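PDB 4MX6: TRAP-type C4-dicarboxylate:H+ symport system substrate-binding component DctP from Shewanella oneidensis, which binds succinate and probably delivers C4-dicarboxylates in the periplasm to a TRAP-type, proton-coupled membrane transporter. Local coordinates for residues G147-G152 / A253-L258; T165-P170 / L176-M181; S222-Q227 / Q290-S295. One frame throughout, in Å; residues are numbered along the deposited sequence.

Contact 1. Residues G147-G152 / A253-L258; sequences GIVGLG and AFWKSL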
ATOM      1  N   GLY A 147      19.242   2.374   7.805  1.00 12.62           N
ATOM      2  CA  GLY A 147      19.450   0.945   7.678  1.00 11.83           C
ATOM      3  C   GLY A 147      18.454   0.219   6.793  1.00 11.02           C
ATOM      4  O   GLY A 147      18.486  -1.010   6.738  1.00 11.62           O
ATOM      5  N   ILE A 148      17.578   0.954   6.111  1.00 10.83           N
ATOM      6  CA  ILE A 148      16.558   0.347   5.253  1.00 10.45           C
ATOM      7  C   ILE A 148      16.908   0.569   3.791  1.00 10.10           C
ATOM      8  O   ILE A 148      17.096   1.714   3.369  1.00 11.76           O
ATOM      9  CB  ILE A 148      15.169   0.920   5.547  1.00 10.44           C
ATOM     10  CG1 ILE A 148      14.758   0.608   6.993  1.00 11.01           C
ATOM     11  CG2 ILE A 148      14.137   0.366   4.565  1.00 10.40           C
ATOM     12  CD1 ILE A 148      13.464   1.276   7.417  1.00 12.55           C
ATOM     13  N   VAL A 149      17.000  -0.525   3.038  1.00  8.87           N
ATOM     14  CA  VAL A 149      17.358  -0.502   1.627  1.00  8.96           C
ATOM     15  C   VAL A 149      16.101  -0.688   0.789  1.00  7.71           C
ATOM     16  O   VAL A 149      15.396  -1.683   0.931  1.00  8.31           O
ATOM     17  CB  VAL A 149      18.354  -1.642   1.286  1.00 10.48           C
ATOM     18  CG1 VAL A 149      18.666  -1.668  -0.212  1.00 11.15           C
ATOM     19  CG2 VAL A 149      19.634  -1.506   2.091  1.00 12.83           C
ATOM     20  N   GLY A 150      15.810   0.286  -0.062  1.00  8.06           N
ATOM     21  CA  GLY A 150      14.673   0.192  -0.964  1.00  8.31           C
ATOM     22  C   GLY A 150      15.031  -0.535  -2.238  1.00  7.57           C
ATOM     23  O   GLY A 150      15.914  -0.105  -2.980  1.00  9.71           O
ATOM     24  N   LEU A 151      14.320  -1.621  -2.508  1.00  7.11           N
ATOM     25  CA  LEU A 151      14.650  -2.491  -3.628  1.00  8.58           C
ATOM     26  C   LEU A 151      13.729  -2.342  -4.831  1.00  8.22           C
ATOM     27  O   LEU A 151      14.132  -2.651  -5.943  1.00 10.46           O
ATOM     28  CB  LEU A 151      14.685  -3.947  -3.150  1.00 11.15           C
ATOM     29  CG  LEU A 151      15.799  -4.222  -2.143  1.00 14.84           C
ATOM     30  CD1 LEU A 151      15.713  -5.644  -1.635  1.00 16.67           C
ATOM     31  CD2 LEU A 151      17.157  -3.961  -2.784  1.00 16.11           C
ATOM     32  N   GLY A 152      12.515  -1.855  -4.630  1.00  7.04           N
ATOM     33  CA  GLY A 152      11.604  -1.638  -5.733  1.00  7.12           C
ATOM     34  C   GLY A 152      10.236  -1.224  -5.223  1.00  6.26           C
ATOM     35  O   GLY A 152       9.964  -1.281  -4.025  1.00  7.54           O
ATOM     36  N   ALA A 253      22.092  -4.342   6.766  1.00 12.80           N
ATOM     37  CA  ALA A 253      22.947  -5.357   7.364  1.00 13.88           C
ATOM     38  C   ALA A 253      22.781  -6.698   6.648  1.00 13.15           C
ATOM     39  O   ALA A 253      23.770  -7.360   6.329  1.00 14.50           O
ATOM     40  CB  ALA A 253      22.653  -5.491   8.851  1.00 15.59           C
ATOM     41  N   PHE A 254      21.546  -7.111   6.382  1.00 12.29           N
ATOM     42  CA  PHE A 254      21.341  -8.366   5.671  1.00 11.73           C
ATOM     43  C   PHE A 254      21.854  -8.282   4.235  1.00 10.94           C
ATOM     44  O   PHE A 254      22.560  -9.171   3.753  1.00 11.81           O
ATOM     45  CB  PHE A 254      19.874  -8.788   5.657  1.00 12.11           C
ATOM     46  CG  PHE A 254      19.625  -9.961   4.768  1.00 12.74           C
ATOM     47  CD1 PHE A 254      20.104 -11.219   5.111  1.00 13.82           C
ATOM     48  CD2 PHE A 254      18.955  -9.812   3.564  1.00 13.31           C
ATOM     49  CE1 PHE A 254      19.898 -12.300   4.275  1.00 14.80           C
ATOM     50  CE2 PHE A 254      18.756 -10.897   2.733  1.00 14.27           C
ATOM     51  CZ  PHE A 254      19.234 -12.138   3.091  1.00 14.48           C
ATOM     52  N   TRP A 255      21.527  -7.196   3.555  1.00 10.58           N
ATOM     53  CA  TRP A 255      21.882  -7.076   2.149  1.00 10.41           C
ATOM     54  C   TRP A 255      23.409  -7.115   1.977  1.00 11.19           C
ATOM     55  O   TRP A 255      23.916  -7.794   1.088  1.00 11.76           O
ATOM     56  CB  TRP A 255      21.273  -5.790   1.597  1.00 10.04           C
ATOM     57  CG  TRP A 255      21.064  -5.729   0.103  1.00 10.38           C
ATOM     58  CD1 TRP A 255      21.489  -4.732  -0.727  1.00 10.86           C
ATOM     59  CD2 TRP A 255      20.333  -6.652  -0.729  1.00 10.30           C
ATOM     60  NE1 TRP A 255      21.084  -4.978  -2.010  1.00 11.35           N
ATOM     61  CE2 TRP A 255      20.376  -6.149  -2.042  1.00 10.67           C
ATOM     62  CE3 TRP A 255      19.657  -7.850  -0.494  1.00 10.72           C
ATOM     63  CZ2 TRP A 255      19.775  -6.796  -3.116  1.00 11.30           C
ATOM     64  CZ3 TRP A 255      19.062  -8.494  -1.572  1.00 11.33           C
ATOM     65  CH2 TRP A 255      19.133  -7.972  -2.859  1.00 11.51           C
ATOM     66  N   LYS A 256      24.125  -6.418   2.851  1.00 12.54           N
ATOM     67  CA  LYS A 256      25.588  -6.425   2.823  1.00 15.43           C
ATOM     68  C   LYS A 256      26.184  -7.775   3.227  1.00 15.06           C
ATOM     69  O   LYS A 256      27.317  -8.081   2.856  1.00 17.52           O
ATOM     70  CB  LYS A 256      26.142  -5.320   3.724  1.00 17.82           C
ATOM     71  CG  LYS A 256      26.008  -3.940   3.109  1.00 20.96           C
ATOM     72  CD  LYS A 256      26.506  -2.834   4.025  1.00 23.33           C
ATOM     73  CE  LYS A 256      26.414  -1.477   3.334  1.00 25.02           C
ATOM     74  NZ  LYS A 256      26.664  -0.341   4.263  1.00 26.42           N
ATOM     75  N   SER A 257      25.436  -8.586   3.972  1.00 15.12           N
ATOM     76  CA  SER A 257      25.945  -9.877   4.455  1.00 15.58           C
ATOM     77  C   SER A 257      25.968 -10.936   3.356  1.00 15.48           C
ATOM     78  O   SER A 257      26.587 -11.992   3.520  1.00 17.69           O
ATOM     79  CB  SER A 257      25.111 -10.380   5.638  1.00 16.55           C
ATOM     80  OG  SER A 257      23.892 -10.976   5.232  1.00 16.97           O
ATOM     81  N   LEU A 258      25.291 -10.671   2.246  1.00 14.05           N
ATOM     82  CA  LEU A 258      25.277 -11.617   1.136  1.00 13.11           C
ATOM     83  C   LEU A 258      26.540 -11.508   0.289  1.00 13.08           C
ATOM     84  O   LEU A 258      27.050 -10.408   0.071  1.00 14.25           O
ATOM     85  CB  LEU A 258      24.080 -11.349   0.230  1.00 13.01           C
ATOM     86  CG  LEU A 258      22.704 -11.578   0.848  1.00 13.58           C
ATOM     87  CD1 LEU A 258      21.618 -10.994  -0.036  1.00 14.24           C
ATOM     88  CD2 LEU A 258      22.466 -13.058   1.059  1.00 14.85           C
TER
HETATM   89  O   HOH W   1      20.514  -2.495   8.637  1.00 14.69           O
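Leu151 and Val149 meet the indole of Trp255, and all the direct packing between 147-152 and 253-258 goes through that one side chain. The contacts are apolar. Leu151 comes in from the direction opposite to Trp255 and lays CD2 over one ring face, 3.7 Å above the plane and displaced toward the rim; its nearest ring atom is Trp255 CZ2, 3.9 Å from Leu151 CD2. Val149 approaches at about a right angle to the tryptophan. Its CG1 lies anti to the backbone N (chi1 177°) and is the methyl that reaches the five-membered ring, 4.2 Å from Trp255 CD1. This meeting is oblique, neither over the face nor at the edge.

Val149 and Leu151 are alternate residues of strand 148-158, which explains why both point at the helix while Ile148, just before them, turns its side chain the other way. The strand pairs antiparallel with 243-251, the strand that runs directly into helix 252-257. Leu151 and Gly152 together face Val248, a classic beta bulge in this pairing.

The polar link is a water. It donates to Gly147 O at 3.2 Å and accepts from Ala253 N at 3.1 Å, bridging the residue just before the strand to the backbone of the helix's first turn. Inside the helix, Phe254 O takes both Ser257 N and Ser257 OG, the hydroxyl lying 2.7 Å from Phe254 O. Among charged groups, Arg263 forms a cation-pi contact with the Trp255 ring and also donates through NE to Trp255 O.

Contact 2. Residues T165-P170 / L176-M181; sequences TPLKQP and LKFRVM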
ATOM      1  N   THR A 165     -23.007   3.973   4.158  1.00 11.31           N
ATOM      2  CA  THR A 165     -23.768   5.009   3.476  1.00 13.04           C
ATOM      3  C   THR A 165     -22.967   5.417   2.232  1.00 12.36           C
ATOM      4  O   THR A 165     -21.746   5.269   2.212  1.00 11.47           O
ATOM      5  CB  THR A 165     -23.978   6.214   4.412  1.00 16.34           C
ATOM      6  OG1 THR A 165     -25.003   7.071   3.889  1.00 18.58           O
ATOM      7  CG2 THR A 165     -22.686   6.992   4.598  1.00 16.63           C
ATOM      8  N   PRO A 166     -23.649   5.898   1.175  1.00 12.54           N
ATOM      9  CA  PRO A 166     -22.909   6.410   0.016  1.00 12.13           C
ATOM     10  C   PRO A 166     -22.065   7.615   0.384  1.00 11.58           C
ATOM     11  O   PRO A 166     -22.477   8.434   1.208  1.00 13.79           O
ATOM     12  CB  PRO A 166     -24.011   6.831  -0.960  1.00 13.77           C
ATOM     13  CG  PRO A 166     -25.213   6.090  -0.543  1.00 15.15           C
ATOM     14  CD  PRO A 166     -25.103   5.883   0.942  1.00 13.64           C
ATOM     15  N   LEU A 167     -20.910   7.744  -0.247  1.00 10.93           N
ATOM     16  CA  LEU A 167     -20.028   8.884  -0.000  1.00 10.86           C
ATOM     17  C   LEU A 167     -19.900   9.746  -1.267  1.00 11.00           C
ATOM     18  O   LEU A 167     -18.808  10.028  -1.784  1.00 10.90           O
ATOM     19  CB  LEU A 167     -18.678   8.410   0.554  1.00 10.24           C
ATOM     20  CG  LEU A 167     -18.827   7.723   1.928  1.00 11.19           C
ATOM     21  CD1 LEU A 167     -17.576   6.942   2.277  1.00 11.51           C
ATOM     22  CD2 LEU A 167     -19.154   8.725   3.019  1.00 12.25           C
ATOM     23  N   LYS A 168     -21.065  10.186  -1.729  1.00 11.91           N
ATOM     24  CA  LYS A 168     -21.188  10.943  -2.962  1.00 13.26           C
ATOM     25  C   LYS A 168     -20.502  12.294  -2.893  1.00 12.47           C
ATOM     26  O   LYS A 168     -19.932  12.764  -3.876  1.00 13.16           O
ATOM     27  CB  LYS A 168     -22.668  11.170  -3.265  1.00 16.35           C
ATOM     28  CG  LYS A 168     -23.364   9.963  -3.846  1.00 21.27           C
ATOM     29  CD  LYS A 168     -22.912   9.777  -5.282  1.00 25.78           C
ATOM     30  CE  LYS A 168     -23.958   9.094  -6.128  1.00 28.79           C
ATOM     31  NZ  LYS A 168     -23.639   9.282  -7.570  1.00 30.50           N
ATOM     32  N   GLN A 169     -20.573  12.917  -1.726  1.00 12.01           N
ATOM     33  CA  GLN A 169     -19.983  14.232  -1.521  1.00 12.36           C
ATOM     34  C   GLN A 169     -19.256  14.247  -0.200  1.00 11.49           C
ATOM     35  O   GLN A 169     -19.569  13.456   0.696  1.00 11.36           O
ATOM     36  CB  GLN A 169     -21.057  15.314  -1.517  1.00 14.37           C
ATOM     37  CG  GLN A 169     -21.819  15.419  -2.819  1.00 16.98           C
ATOM     38  CD  GLN A 169     -22.995  16.360  -2.731  1.00 19.06           C
ATOM     39  OE1 GLN A 169     -24.051  15.999  -2.219  1.00 21.14           O
ATOM     40  NE2 GLN A 169     -22.822  17.577  -3.233  1.00 19.06           N
ATOM     41  N   PRO A 170     -18.280  15.153  -0.069  1.00 11.20           N
ATOM     42  CA  PRO A 170     -17.518  15.238   1.178  1.00 12.20           C
ATOM     43  C   PRO A 170     -18.401  15.343   2.413  1.00 12.41           C
ATOM     44  O   PRO A 170     -18.043  14.782   3.447  1.00 12.07           O
ATOM     45  CB  PRO A 170     -16.692  16.514   0.990  1.00 14.07           C
ATOM     46  CG  PRO A 170     -16.520  16.616  -0.459  1.00 13.89           C
ATOM     47  CD  PRO A 170     -17.741  16.053  -1.100  1.00 11.85           C
ATOM     48  N   LEU A 176     -18.094  10.520  10.648  1.00 12.05           N
ATOM     49  CA  LEU A 176     -17.898   9.078  10.559  1.00 11.50           C
ATOM     50  C   LEU A 176     -16.476   8.712  10.967  1.00 10.64           C
ATOM     51  O   LEU A 176     -15.528   9.454  10.683  1.00 11.02           O
ATOM     52  CB  LEU A 176     -18.162   8.567   9.143  1.00 12.39           C
ATOM     53  CG  LEU A 176     -19.573   8.713   8.586  1.00 14.96           C
ATOM     54  CD1 LEU A 176     -19.631   8.070   7.204  1.00 15.25           C
ATOM     55  CD2 LEU A 176     -20.643   8.144   9.521  1.00 16.71           C
ATOM     56  N   LYS A 177     -16.336   7.560  11.617  1.00 10.27           N
ATOM     57  CA  LYS A 177     -15.030   7.052  12.024  1.00  9.83           C
ATOM     58  C   LYS A 177     -14.466   6.171  10.916  1.00  8.98           C
ATOM     59  O   LYS A 177     -15.107   5.192  10.521  1.00  9.66           O
ATOM     60  CB  LYS A 177     -15.165   6.232  13.314  1.00 11.13           C
ATOM     61  CG  LYS A 177     -15.312   7.073  14.572  1.00 13.19           C
ATOM     62  CD  LYS A 177     -15.517   6.233  15.833  1.00 14.80           C
ATOM     63  CE  LYS A 177     -16.897   5.640  15.903  1.00 16.55           C
ATOM     64  NZ  LYS A 177     -17.271   5.424  17.327  1.00 17.89           N
ATOM     65  N   PHE A 178     -13.276   6.514  10.419  1.00  8.22           N
ATOM     66  CA  PHE A 178     -12.588   5.717   9.408  1.00  8.26           C
ATOM     67  C   PHE A 178     -11.277   5.194   9.967  1.00  7.92           C
ATOM     68  O   PHE A 178     -10.471   5.958  10.484  1.00  8.74           O
ATOM     69  CB  PHE A 178     -12.272   6.552   8.160  1.00  8.57           C
ATOM     70  CG  PHE A 178     -13.472   6.854   7.299  1.00  8.61           C
ATOM     71  CD1 PHE A 178     -14.302   7.924   7.590  1.00  9.71           C
ATOM     72  CD2 PHE A 178     -13.754   6.085   6.180  1.00  9.72           C
ATOM     73  CE1 PHE A 178     -15.388   8.213   6.794  1.00 11.32           C
ATOM     74  CE2 PHE A 178     -14.851   6.376   5.380  1.00 10.90           C
ATOM     75  CZ  PHE A 178     -15.659   7.442   5.691  1.00 11.46           C
ATOM     76  N   ARG A 179     -11.037   3.898   9.825  1.00  7.44           N
ATOM     77  CA  ARG A 179      -9.687   3.392  10.041  1.00  7.27           C
ATOM     78  C   ARG A 179      -8.784   3.932   8.945  1.00  6.80           C
ATOM     79  O   ARG A 179      -9.187   4.034   7.787  1.00  7.41           O
ATOM     80  CB  ARG A 179      -9.662   1.873  10.018  1.00  7.31           C
ATOM     81  CG  ARG A 179      -8.264   1.263  10.172  1.00  6.90           C
ATOM     82  CD  ARG A 179      -7.609   0.939   8.831  1.00  7.03           C
ATOM     83  NE  ARG A 179      -6.257   0.404   9.013  1.00  6.86           N
ATOM     84  CZ  ARG A 179      -5.515  -0.098   8.032  1.00  6.35           C
ATOM     85  NH1 ARG A 179      -4.279  -0.497   8.286  1.00  7.07           N
ATOM     86  NH2 ARG A 179      -5.990  -0.189   6.804  1.00  6.86           N
ATOM     87  N   VAL A 180      -7.550   4.243   9.325  1.00  7.22           N
ATOM     88  CA  VAL A 180      -6.481   4.550   8.380  1.00  6.89           C
ATOM     89  C   VAL A 180      -5.248   3.715   8.725  1.00  6.89           C
ATOM     90  O   VAL A 180      -5.016   3.339   9.879  1.00  7.13           O
ATOM     91  CB  VAL A 180      -6.099   6.055   8.351  1.00  8.11           C
ATOM     92  CG1 VAL A 180      -7.212   6.869   7.714  1.00  9.30           C
ATOM     93  CG2 VAL A 180      -5.735   6.562   9.738  1.00  8.96           C
ATOM     94  N   MET A 181      -4.445   3.458   7.695  1.00  6.62           N
ATOM     95  CA  MET A 181      -3.059   3.069   7.899  1.00  7.14           C
ATOM     96  C   MET A 181      -2.382   4.135   8.759  1.00  7.47           C
ATOM     97  O   MET A 181      -2.840   5.277   8.823  1.00  7.51           O
ATOM     98  CB  MET A 181      -2.349   2.934   6.549  1.00  6.75           C
ATOM     99  CG  MET A 181      -2.920   1.818   5.679  1.00  6.72           C
ATOM    100  SD  MET A 181      -2.106   1.608   4.083  1.00  6.82           S
ATOM    101  CE  MET A 181      -2.831   2.933   3.114  1.00  7.04           C
TER
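Leu167 and Phe178 meet nearly head-on, the leucine methyl CD1 lying at the edge of the phenyl ring and in its plane. Leu167 CD1 is 3.9 Å from Phe178 CZ, so the methyl touches the far end of the ring and covers neither face. The other methyl, Leu167 CD2, turns to Leu176, lying 4.3 Å from Leu176 CD1. One leucine side chain thus serves two partners, one with each branch. Thr165, two residues earlier in the loop, adds its methyl, with Thr165 CG2 4.2 Å from Leu176 CD1. That methyl sits between the threonine's own backbone N and carbonyl carbon because OG1 holds the anti place (chi1 -165°). No hydrogen bond joins the two segments, and the contact is made by these side chains alone.

In the next shell, Phe190 stacks on the Phe178 ring, which helps to fix how the phenyl is turned toward Leu167. The loop is held by its backbone, Leu167 N donating to Thr237 OG1, and by Lys168, whose NZ forms a salt bridge with Glu307. On the other side, Leu176 bonds through its backbone to Ile196, and Phe178 to Ile196 and Val198, all on the parallel strand 196-199.

Next to Phe178 in the strand, Arg179 donates NE to Lys200 O and NH2 to the bound succinate. The peptide nitrogen Met181 N lies over the centre of its guanidinium face, 3.7 Å above the plane. Strand 177-180, helix 184-191 and the parallel strand 196-199 form a beta-alpha-beta crossover, here carrying a ligand-binding arginine of the solute-binding cleft.

Contact 3. Residues S222-Q227 / Q290-S295; sequences SNTYSQ and QLILDS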
ATOM      1  N   SER A 222      -8.750  -5.367  -4.332  1.00  5.98           N
ATOM      2  CA  SER A 222      -8.122  -6.631  -3.956  1.00  5.80           C
ATOM      3  C   SER A 222      -8.169  -6.860  -2.456  1.00  5.66           C
ATOM      4  O   SER A 222      -8.496  -7.962  -2.019  1.00  6.38           O
ATOM      5  CB  SER A 222      -6.675  -6.680  -4.432  1.00  6.35           C
ATOM      6  OG  SER A 222      -5.951  -7.704  -3.762  1.00  7.80           O
ATOM      7  N   ASN A 223      -7.838  -5.860  -1.653  1.00  5.65           N
ATOM      8  CA  ASN A 223      -7.939  -6.021  -0.202  1.00  6.30           C
ATOM      9  C   ASN A 223      -9.398  -6.117   0.271  1.00  5.94           C
ATOM     10  O   ASN A 223      -9.727  -6.897   1.174  1.00  6.89           O
ATOM     11  CB  ASN A 223      -7.205  -4.907   0.536  1.00  6.02           C
ATOM     12  CG  ASN A 223      -5.720  -5.186   0.681  1.00  5.52           C
ATOM     13  OD1 ASN A 223      -5.276  -6.352   0.687  1.00  6.21           O
ATOM     14  ND2 ASN A 223      -4.948  -4.129   0.833  1.00  4.98           N
ATOM     15  N   THR A 224     -10.274  -5.329  -0.344  1.00  6.00           N
ATOM     16  CA  THR A 224     -11.677  -5.300   0.038  1.00  6.82           C
ATOM     17  C   THR A 224     -12.292  -6.685  -0.169  1.00  6.98           C
ATOM     18  O   THR A 224     -13.063  -7.162   0.677  1.00  7.43           O
ATOM     19  CB  THR A 224     -12.422  -4.223  -0.768  1.00  7.75           C
ATOM     20  OG1 THR A 224     -11.849  -2.945  -0.502  1.00  9.19           O
ATOM     21  CG2 THR A 224     -13.896  -4.165  -0.418  1.00  8.76           C
ATOM     22  N   TYR A 225     -11.968  -7.319  -1.294  1.00  6.73           N
ATOM     23  CA  TYR A 225     -12.460  -8.660  -1.591  1.00  6.91           C
ATOM     24  C   TYR A 225     -11.822  -9.734  -0.719  1.00  7.14           C
ATOM     25  O   TYR A 225     -12.513 -10.511  -0.060  1.00  8.20           O
ATOM     26  CB  TYR A 225     -12.258  -9.006  -3.073  1.00  7.10           C
ATOM     27  CG  TYR A 225     -12.683 -10.421  -3.368  1.00  7.74           C
ATOM     28  CD1 TYR A 225     -14.020 -10.777  -3.332  1.00  8.96           C
ATOM     29  CD2 TYR A 225     -11.754 -11.418  -3.617  1.00  8.68           C
ATOM     30  CE1 TYR A 225     -14.428 -12.078  -3.566  1.00  9.98           C
ATOM     31  CE2 TYR A 225     -12.142 -12.725  -3.852  1.00 10.25           C
ATOM     32  CZ  TYR A 225     -13.485 -13.052  -3.826  1.00 10.87           C
ATOM     33  OH  TYR A 225     -13.882 -14.361  -4.060  1.00 12.73           O
ATOM     34  N   SER A 226     -10.493  -9.747  -0.683  1.00  6.56           N
ATOM     35  CA  SER A 226      -9.790 -10.838  -0.017  1.00  7.18           C
ATOM     36  C   SER A 226      -9.979 -10.825   1.506  1.00  7.41           C
ATOM     37  O   SER A 226      -9.939 -11.876   2.126  1.00  9.45           O
ATOM     38  CB  SER A 226      -8.303 -10.876  -0.383  1.00  7.34           C
ATOM     39  OG  SER A 226      -7.643  -9.680  -0.026  1.00  6.71           O
ATOM     40  N   GLN A 227     -10.212  -9.653   2.098  1.00  7.52           N
ATOM     41  CA  GLN A 227     -10.463  -9.561   3.539  1.00  8.17           C
ATOM     42  C   GLN A 227     -11.949  -9.498   3.889  1.00  8.44           C
ATOM     43  O   GLN A 227     -12.302  -9.394   5.062  1.00  9.13           O
ATOM     44  CB  GLN A 227      -9.741  -8.343   4.138  1.00 10.20           C
ATOM     45  CG  GLN A 227      -8.214  -8.419   4.052  1.00 12.08           C
ATOM     46  CD  GLN A 227      -7.578  -9.646   4.725  1.00 13.62           C
ATOM     47  OE1 GLN A 227      -8.150 -10.282   5.619  1.00 15.78           O
ATOM     48  NE2 GLN A 227      -6.386  -9.973   4.301  1.00 13.45           N
ATOM     49  N   GLN A 290     -15.358  -7.092  -9.819  1.00  9.65           N
ATOM     50  CA  GLN A 290     -16.464  -7.884 -10.360  1.00 10.85           C
ATOM     51  C   GLN A 290     -16.980  -8.933  -9.371  1.00 10.18           C
ATOM     52  O   GLN A 290     -18.188  -9.122  -9.263  1.00 11.00           O
ATOM     53  CB  GLN A 290     -16.068  -8.544 -11.679  1.00 13.23           C
ATOM     54  CG  GLN A 290     -17.243  -9.173 -12.412  1.00 16.42           C
ATOM     55  CD  GLN A 290     -18.322  -8.155 -12.749  1.00 18.68           C
ATOM     56  OE1 GLN A 290     -18.044  -7.109 -13.335  1.00 19.95           O
ATOM     57  NE2 GLN A 290     -19.552  -8.453 -12.368  1.00 20.00           N
ATOM     58  N   LEU A 291     -16.087  -9.602  -8.647  1.00  9.64           N
ATOM     59  CA  LEU A 291     -16.541 -10.587  -7.668  1.00  9.72           C
ATOM     60  C   LEU A 291     -17.359  -9.939  -6.553  1.00  9.83           C
ATOM     61  O   LEU A 291     -18.343 -10.513  -6.088  1.00 11.03           O
ATOM     62  CB  LEU A 291     -15.360 -11.352  -7.082  1.00  9.77           C
ATOM     63  CG  LEU A 291     -14.672 -12.305  -8.071  1.00 11.23           C
ATOM     64  CD1 LEU A 291     -13.400 -12.870  -7.478  1.00 12.02           C
ATOM     65  CD2 LEU A 291     -15.584 -13.450  -8.509  1.00 13.33           C
ATOM     66  N   ILE A 292     -16.963  -8.740  -6.132  1.00  9.58           N
ATOM     67  CA  ILE A 292     -17.740  -8.011  -5.132  1.00  9.64           C
ATOM     68  C   ILE A 292     -19.128  -7.667  -5.675  1.00 11.03           C
ATOM     69  O   ILE A 292     -20.145  -7.871  -5.007  1.00 12.01           O
ATOM     70  CB  ILE A 292     -16.994  -6.759  -4.660  1.00  9.57           C
ATOM     71  CG1 ILE A 292     -15.780  -7.177  -3.827  1.00  9.68           C
ATOM     72  CG2 ILE A 292     -17.919  -5.853  -3.841  1.00 10.05           C
ATOM     73  CD1 ILE A 292     -14.800  -6.056  -3.582  1.00 11.17           C
ATOM     74  N   LEU A 293     -19.183  -7.171  -6.901  1.00 12.05           N
ATOM     75  CA  LEU A 293     -20.469  -6.881  -7.521  1.00 14.21           C
ATOM     76  C   LEU A 293     -21.327  -8.152  -7.622  1.00 15.26           C
ATOM     77  O   LEU A 293     -22.529  -8.124  -7.314  1.00 16.12           O
ATOM     78  CB  LEU A 293     -20.263  -6.239  -8.893  1.00 15.50           C
ATOM     79  CG  LEU A 293     -19.560  -4.877  -8.881  1.00 18.03           C
ATOM     80  CD1 LEU A 293     -19.503  -4.309 -10.290  1.00 18.89           C
ATOM     81  CD2 LEU A 293     -20.203  -3.882  -7.914  1.00 20.22           C
ATOM     82  N   ASP A 294     -20.712  -9.259  -8.043  1.00 16.01           N
ATOM     83  CA  ASP A 294     -21.437 -10.526  -8.196  1.00 17.30           C
ATOM     84  C   ASP A 294     -22.127 -10.943  -6.895  1.00 17.90           C
ATOM     85  O   ASP A 294     -23.180 -11.579  -6.919  1.00 18.92           O
ATOM     86  CB  ASP A 294     -20.490 -11.666  -8.604  1.00 18.98           C
ATOM     87  CG  ASP A 294     -19.981 -11.550 -10.028  1.00 21.00           C
ATOM     88  OD1 ASP A 294     -20.540 -10.768 -10.824  1.00 21.08           O
ATOM     89  OD2 ASP A 294     -19.002 -12.265 -10.347  1.00 22.06           O
ATOM     90  N   SER A 295     -21.517 -10.620  -5.759  1.00 16.94           N
ATOM     91  CA  SER A 295     -22.039 -11.062  -4.463  1.00 16.35           C
ATOM     92  C   SER A 295     -23.365 -10.405  -4.108  1.00 16.38           C
ATOM     93  O   SER A 295     -24.145 -10.959  -3.334  1.00 17.55           O
ATOM     94  CB  SER A 295     -21.033 -10.758  -3.353  1.00 15.60           C
ATOM     95  OG  SER A 295     -21.063  -9.385  -2.988  1.00 14.40           O
TER
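Thr224 and Tyr225 pack against Leu291 and Ile292 where two helices cross at 43°, the axes of the short segments 9.9 Å apart. At Ser222 the carbonyl O accepts from both Ser226 N and Ser226 OG, the two donors reaching it from opposite faces of its plane. Asn223 takes no part in the packing and gives its ND2 to Asn219 OD1 and to the bound succinate.

Thr224 makes the first contact. CG2 stands anti to the backbone N (chi1 -60° for OG1), which brings it to the end of the isoleucine, with Thr224 CG2 3.8 Å from Ile292 CD1; its hydroxyl bonds back to Thr220 O, just ahead of the helix. Tyr225 carries the largest share. Leu291 CD1 sits over one face of its ring in a CH-pi contact, 4.1 Å from the ring centroid and 27° off the normal. Leu291 CB also approaches, 3.7 Å from Tyr225 CE1. Ile292 slides past the tyrosine in the opposite direction, placing CG1 at the ring edge and CD1 against the base, 3.9 Å from Tyr225 CB. An alanine here would strip the ring from under Leu291 CD1, and the gap opened between the helices is likely to let that leucine turn.

Beyond Tyr225, Lys228 both forms a cation-pi contact with its ring and donates to its carbonyl. Helix 221-226 thus lies against the last turns of the long helix 260-295; Ser222 and Tyr225 also touch Asp288 of that helix, and Ser222 and Asn223 rest on Asn156 of strand 148-158.

Overall arrangement
Contacts 2 and 3 are neighbours, their centres 18 Å apart and nearest atoms about 7 Å, and both border the succinate site. Arg179 of contact 2 and Asn223 of contact 3 each hydrogen-bond the ligand, yet the packing residues stand back from it: the side chain of Phe178 is about 11 Å from succinate and that of Thr224 about 9 Å. Contact 1 lies across the chain's centre, 38 Å from contact 2 and 35 Å from contact 3 between centres. Two long elements join contacts 1 and 3: strand 148-158 begins at contact 1 and passes Asn223, and helix 260-295, which follows helix 252-257, carries the 290-295 segment of contact 3.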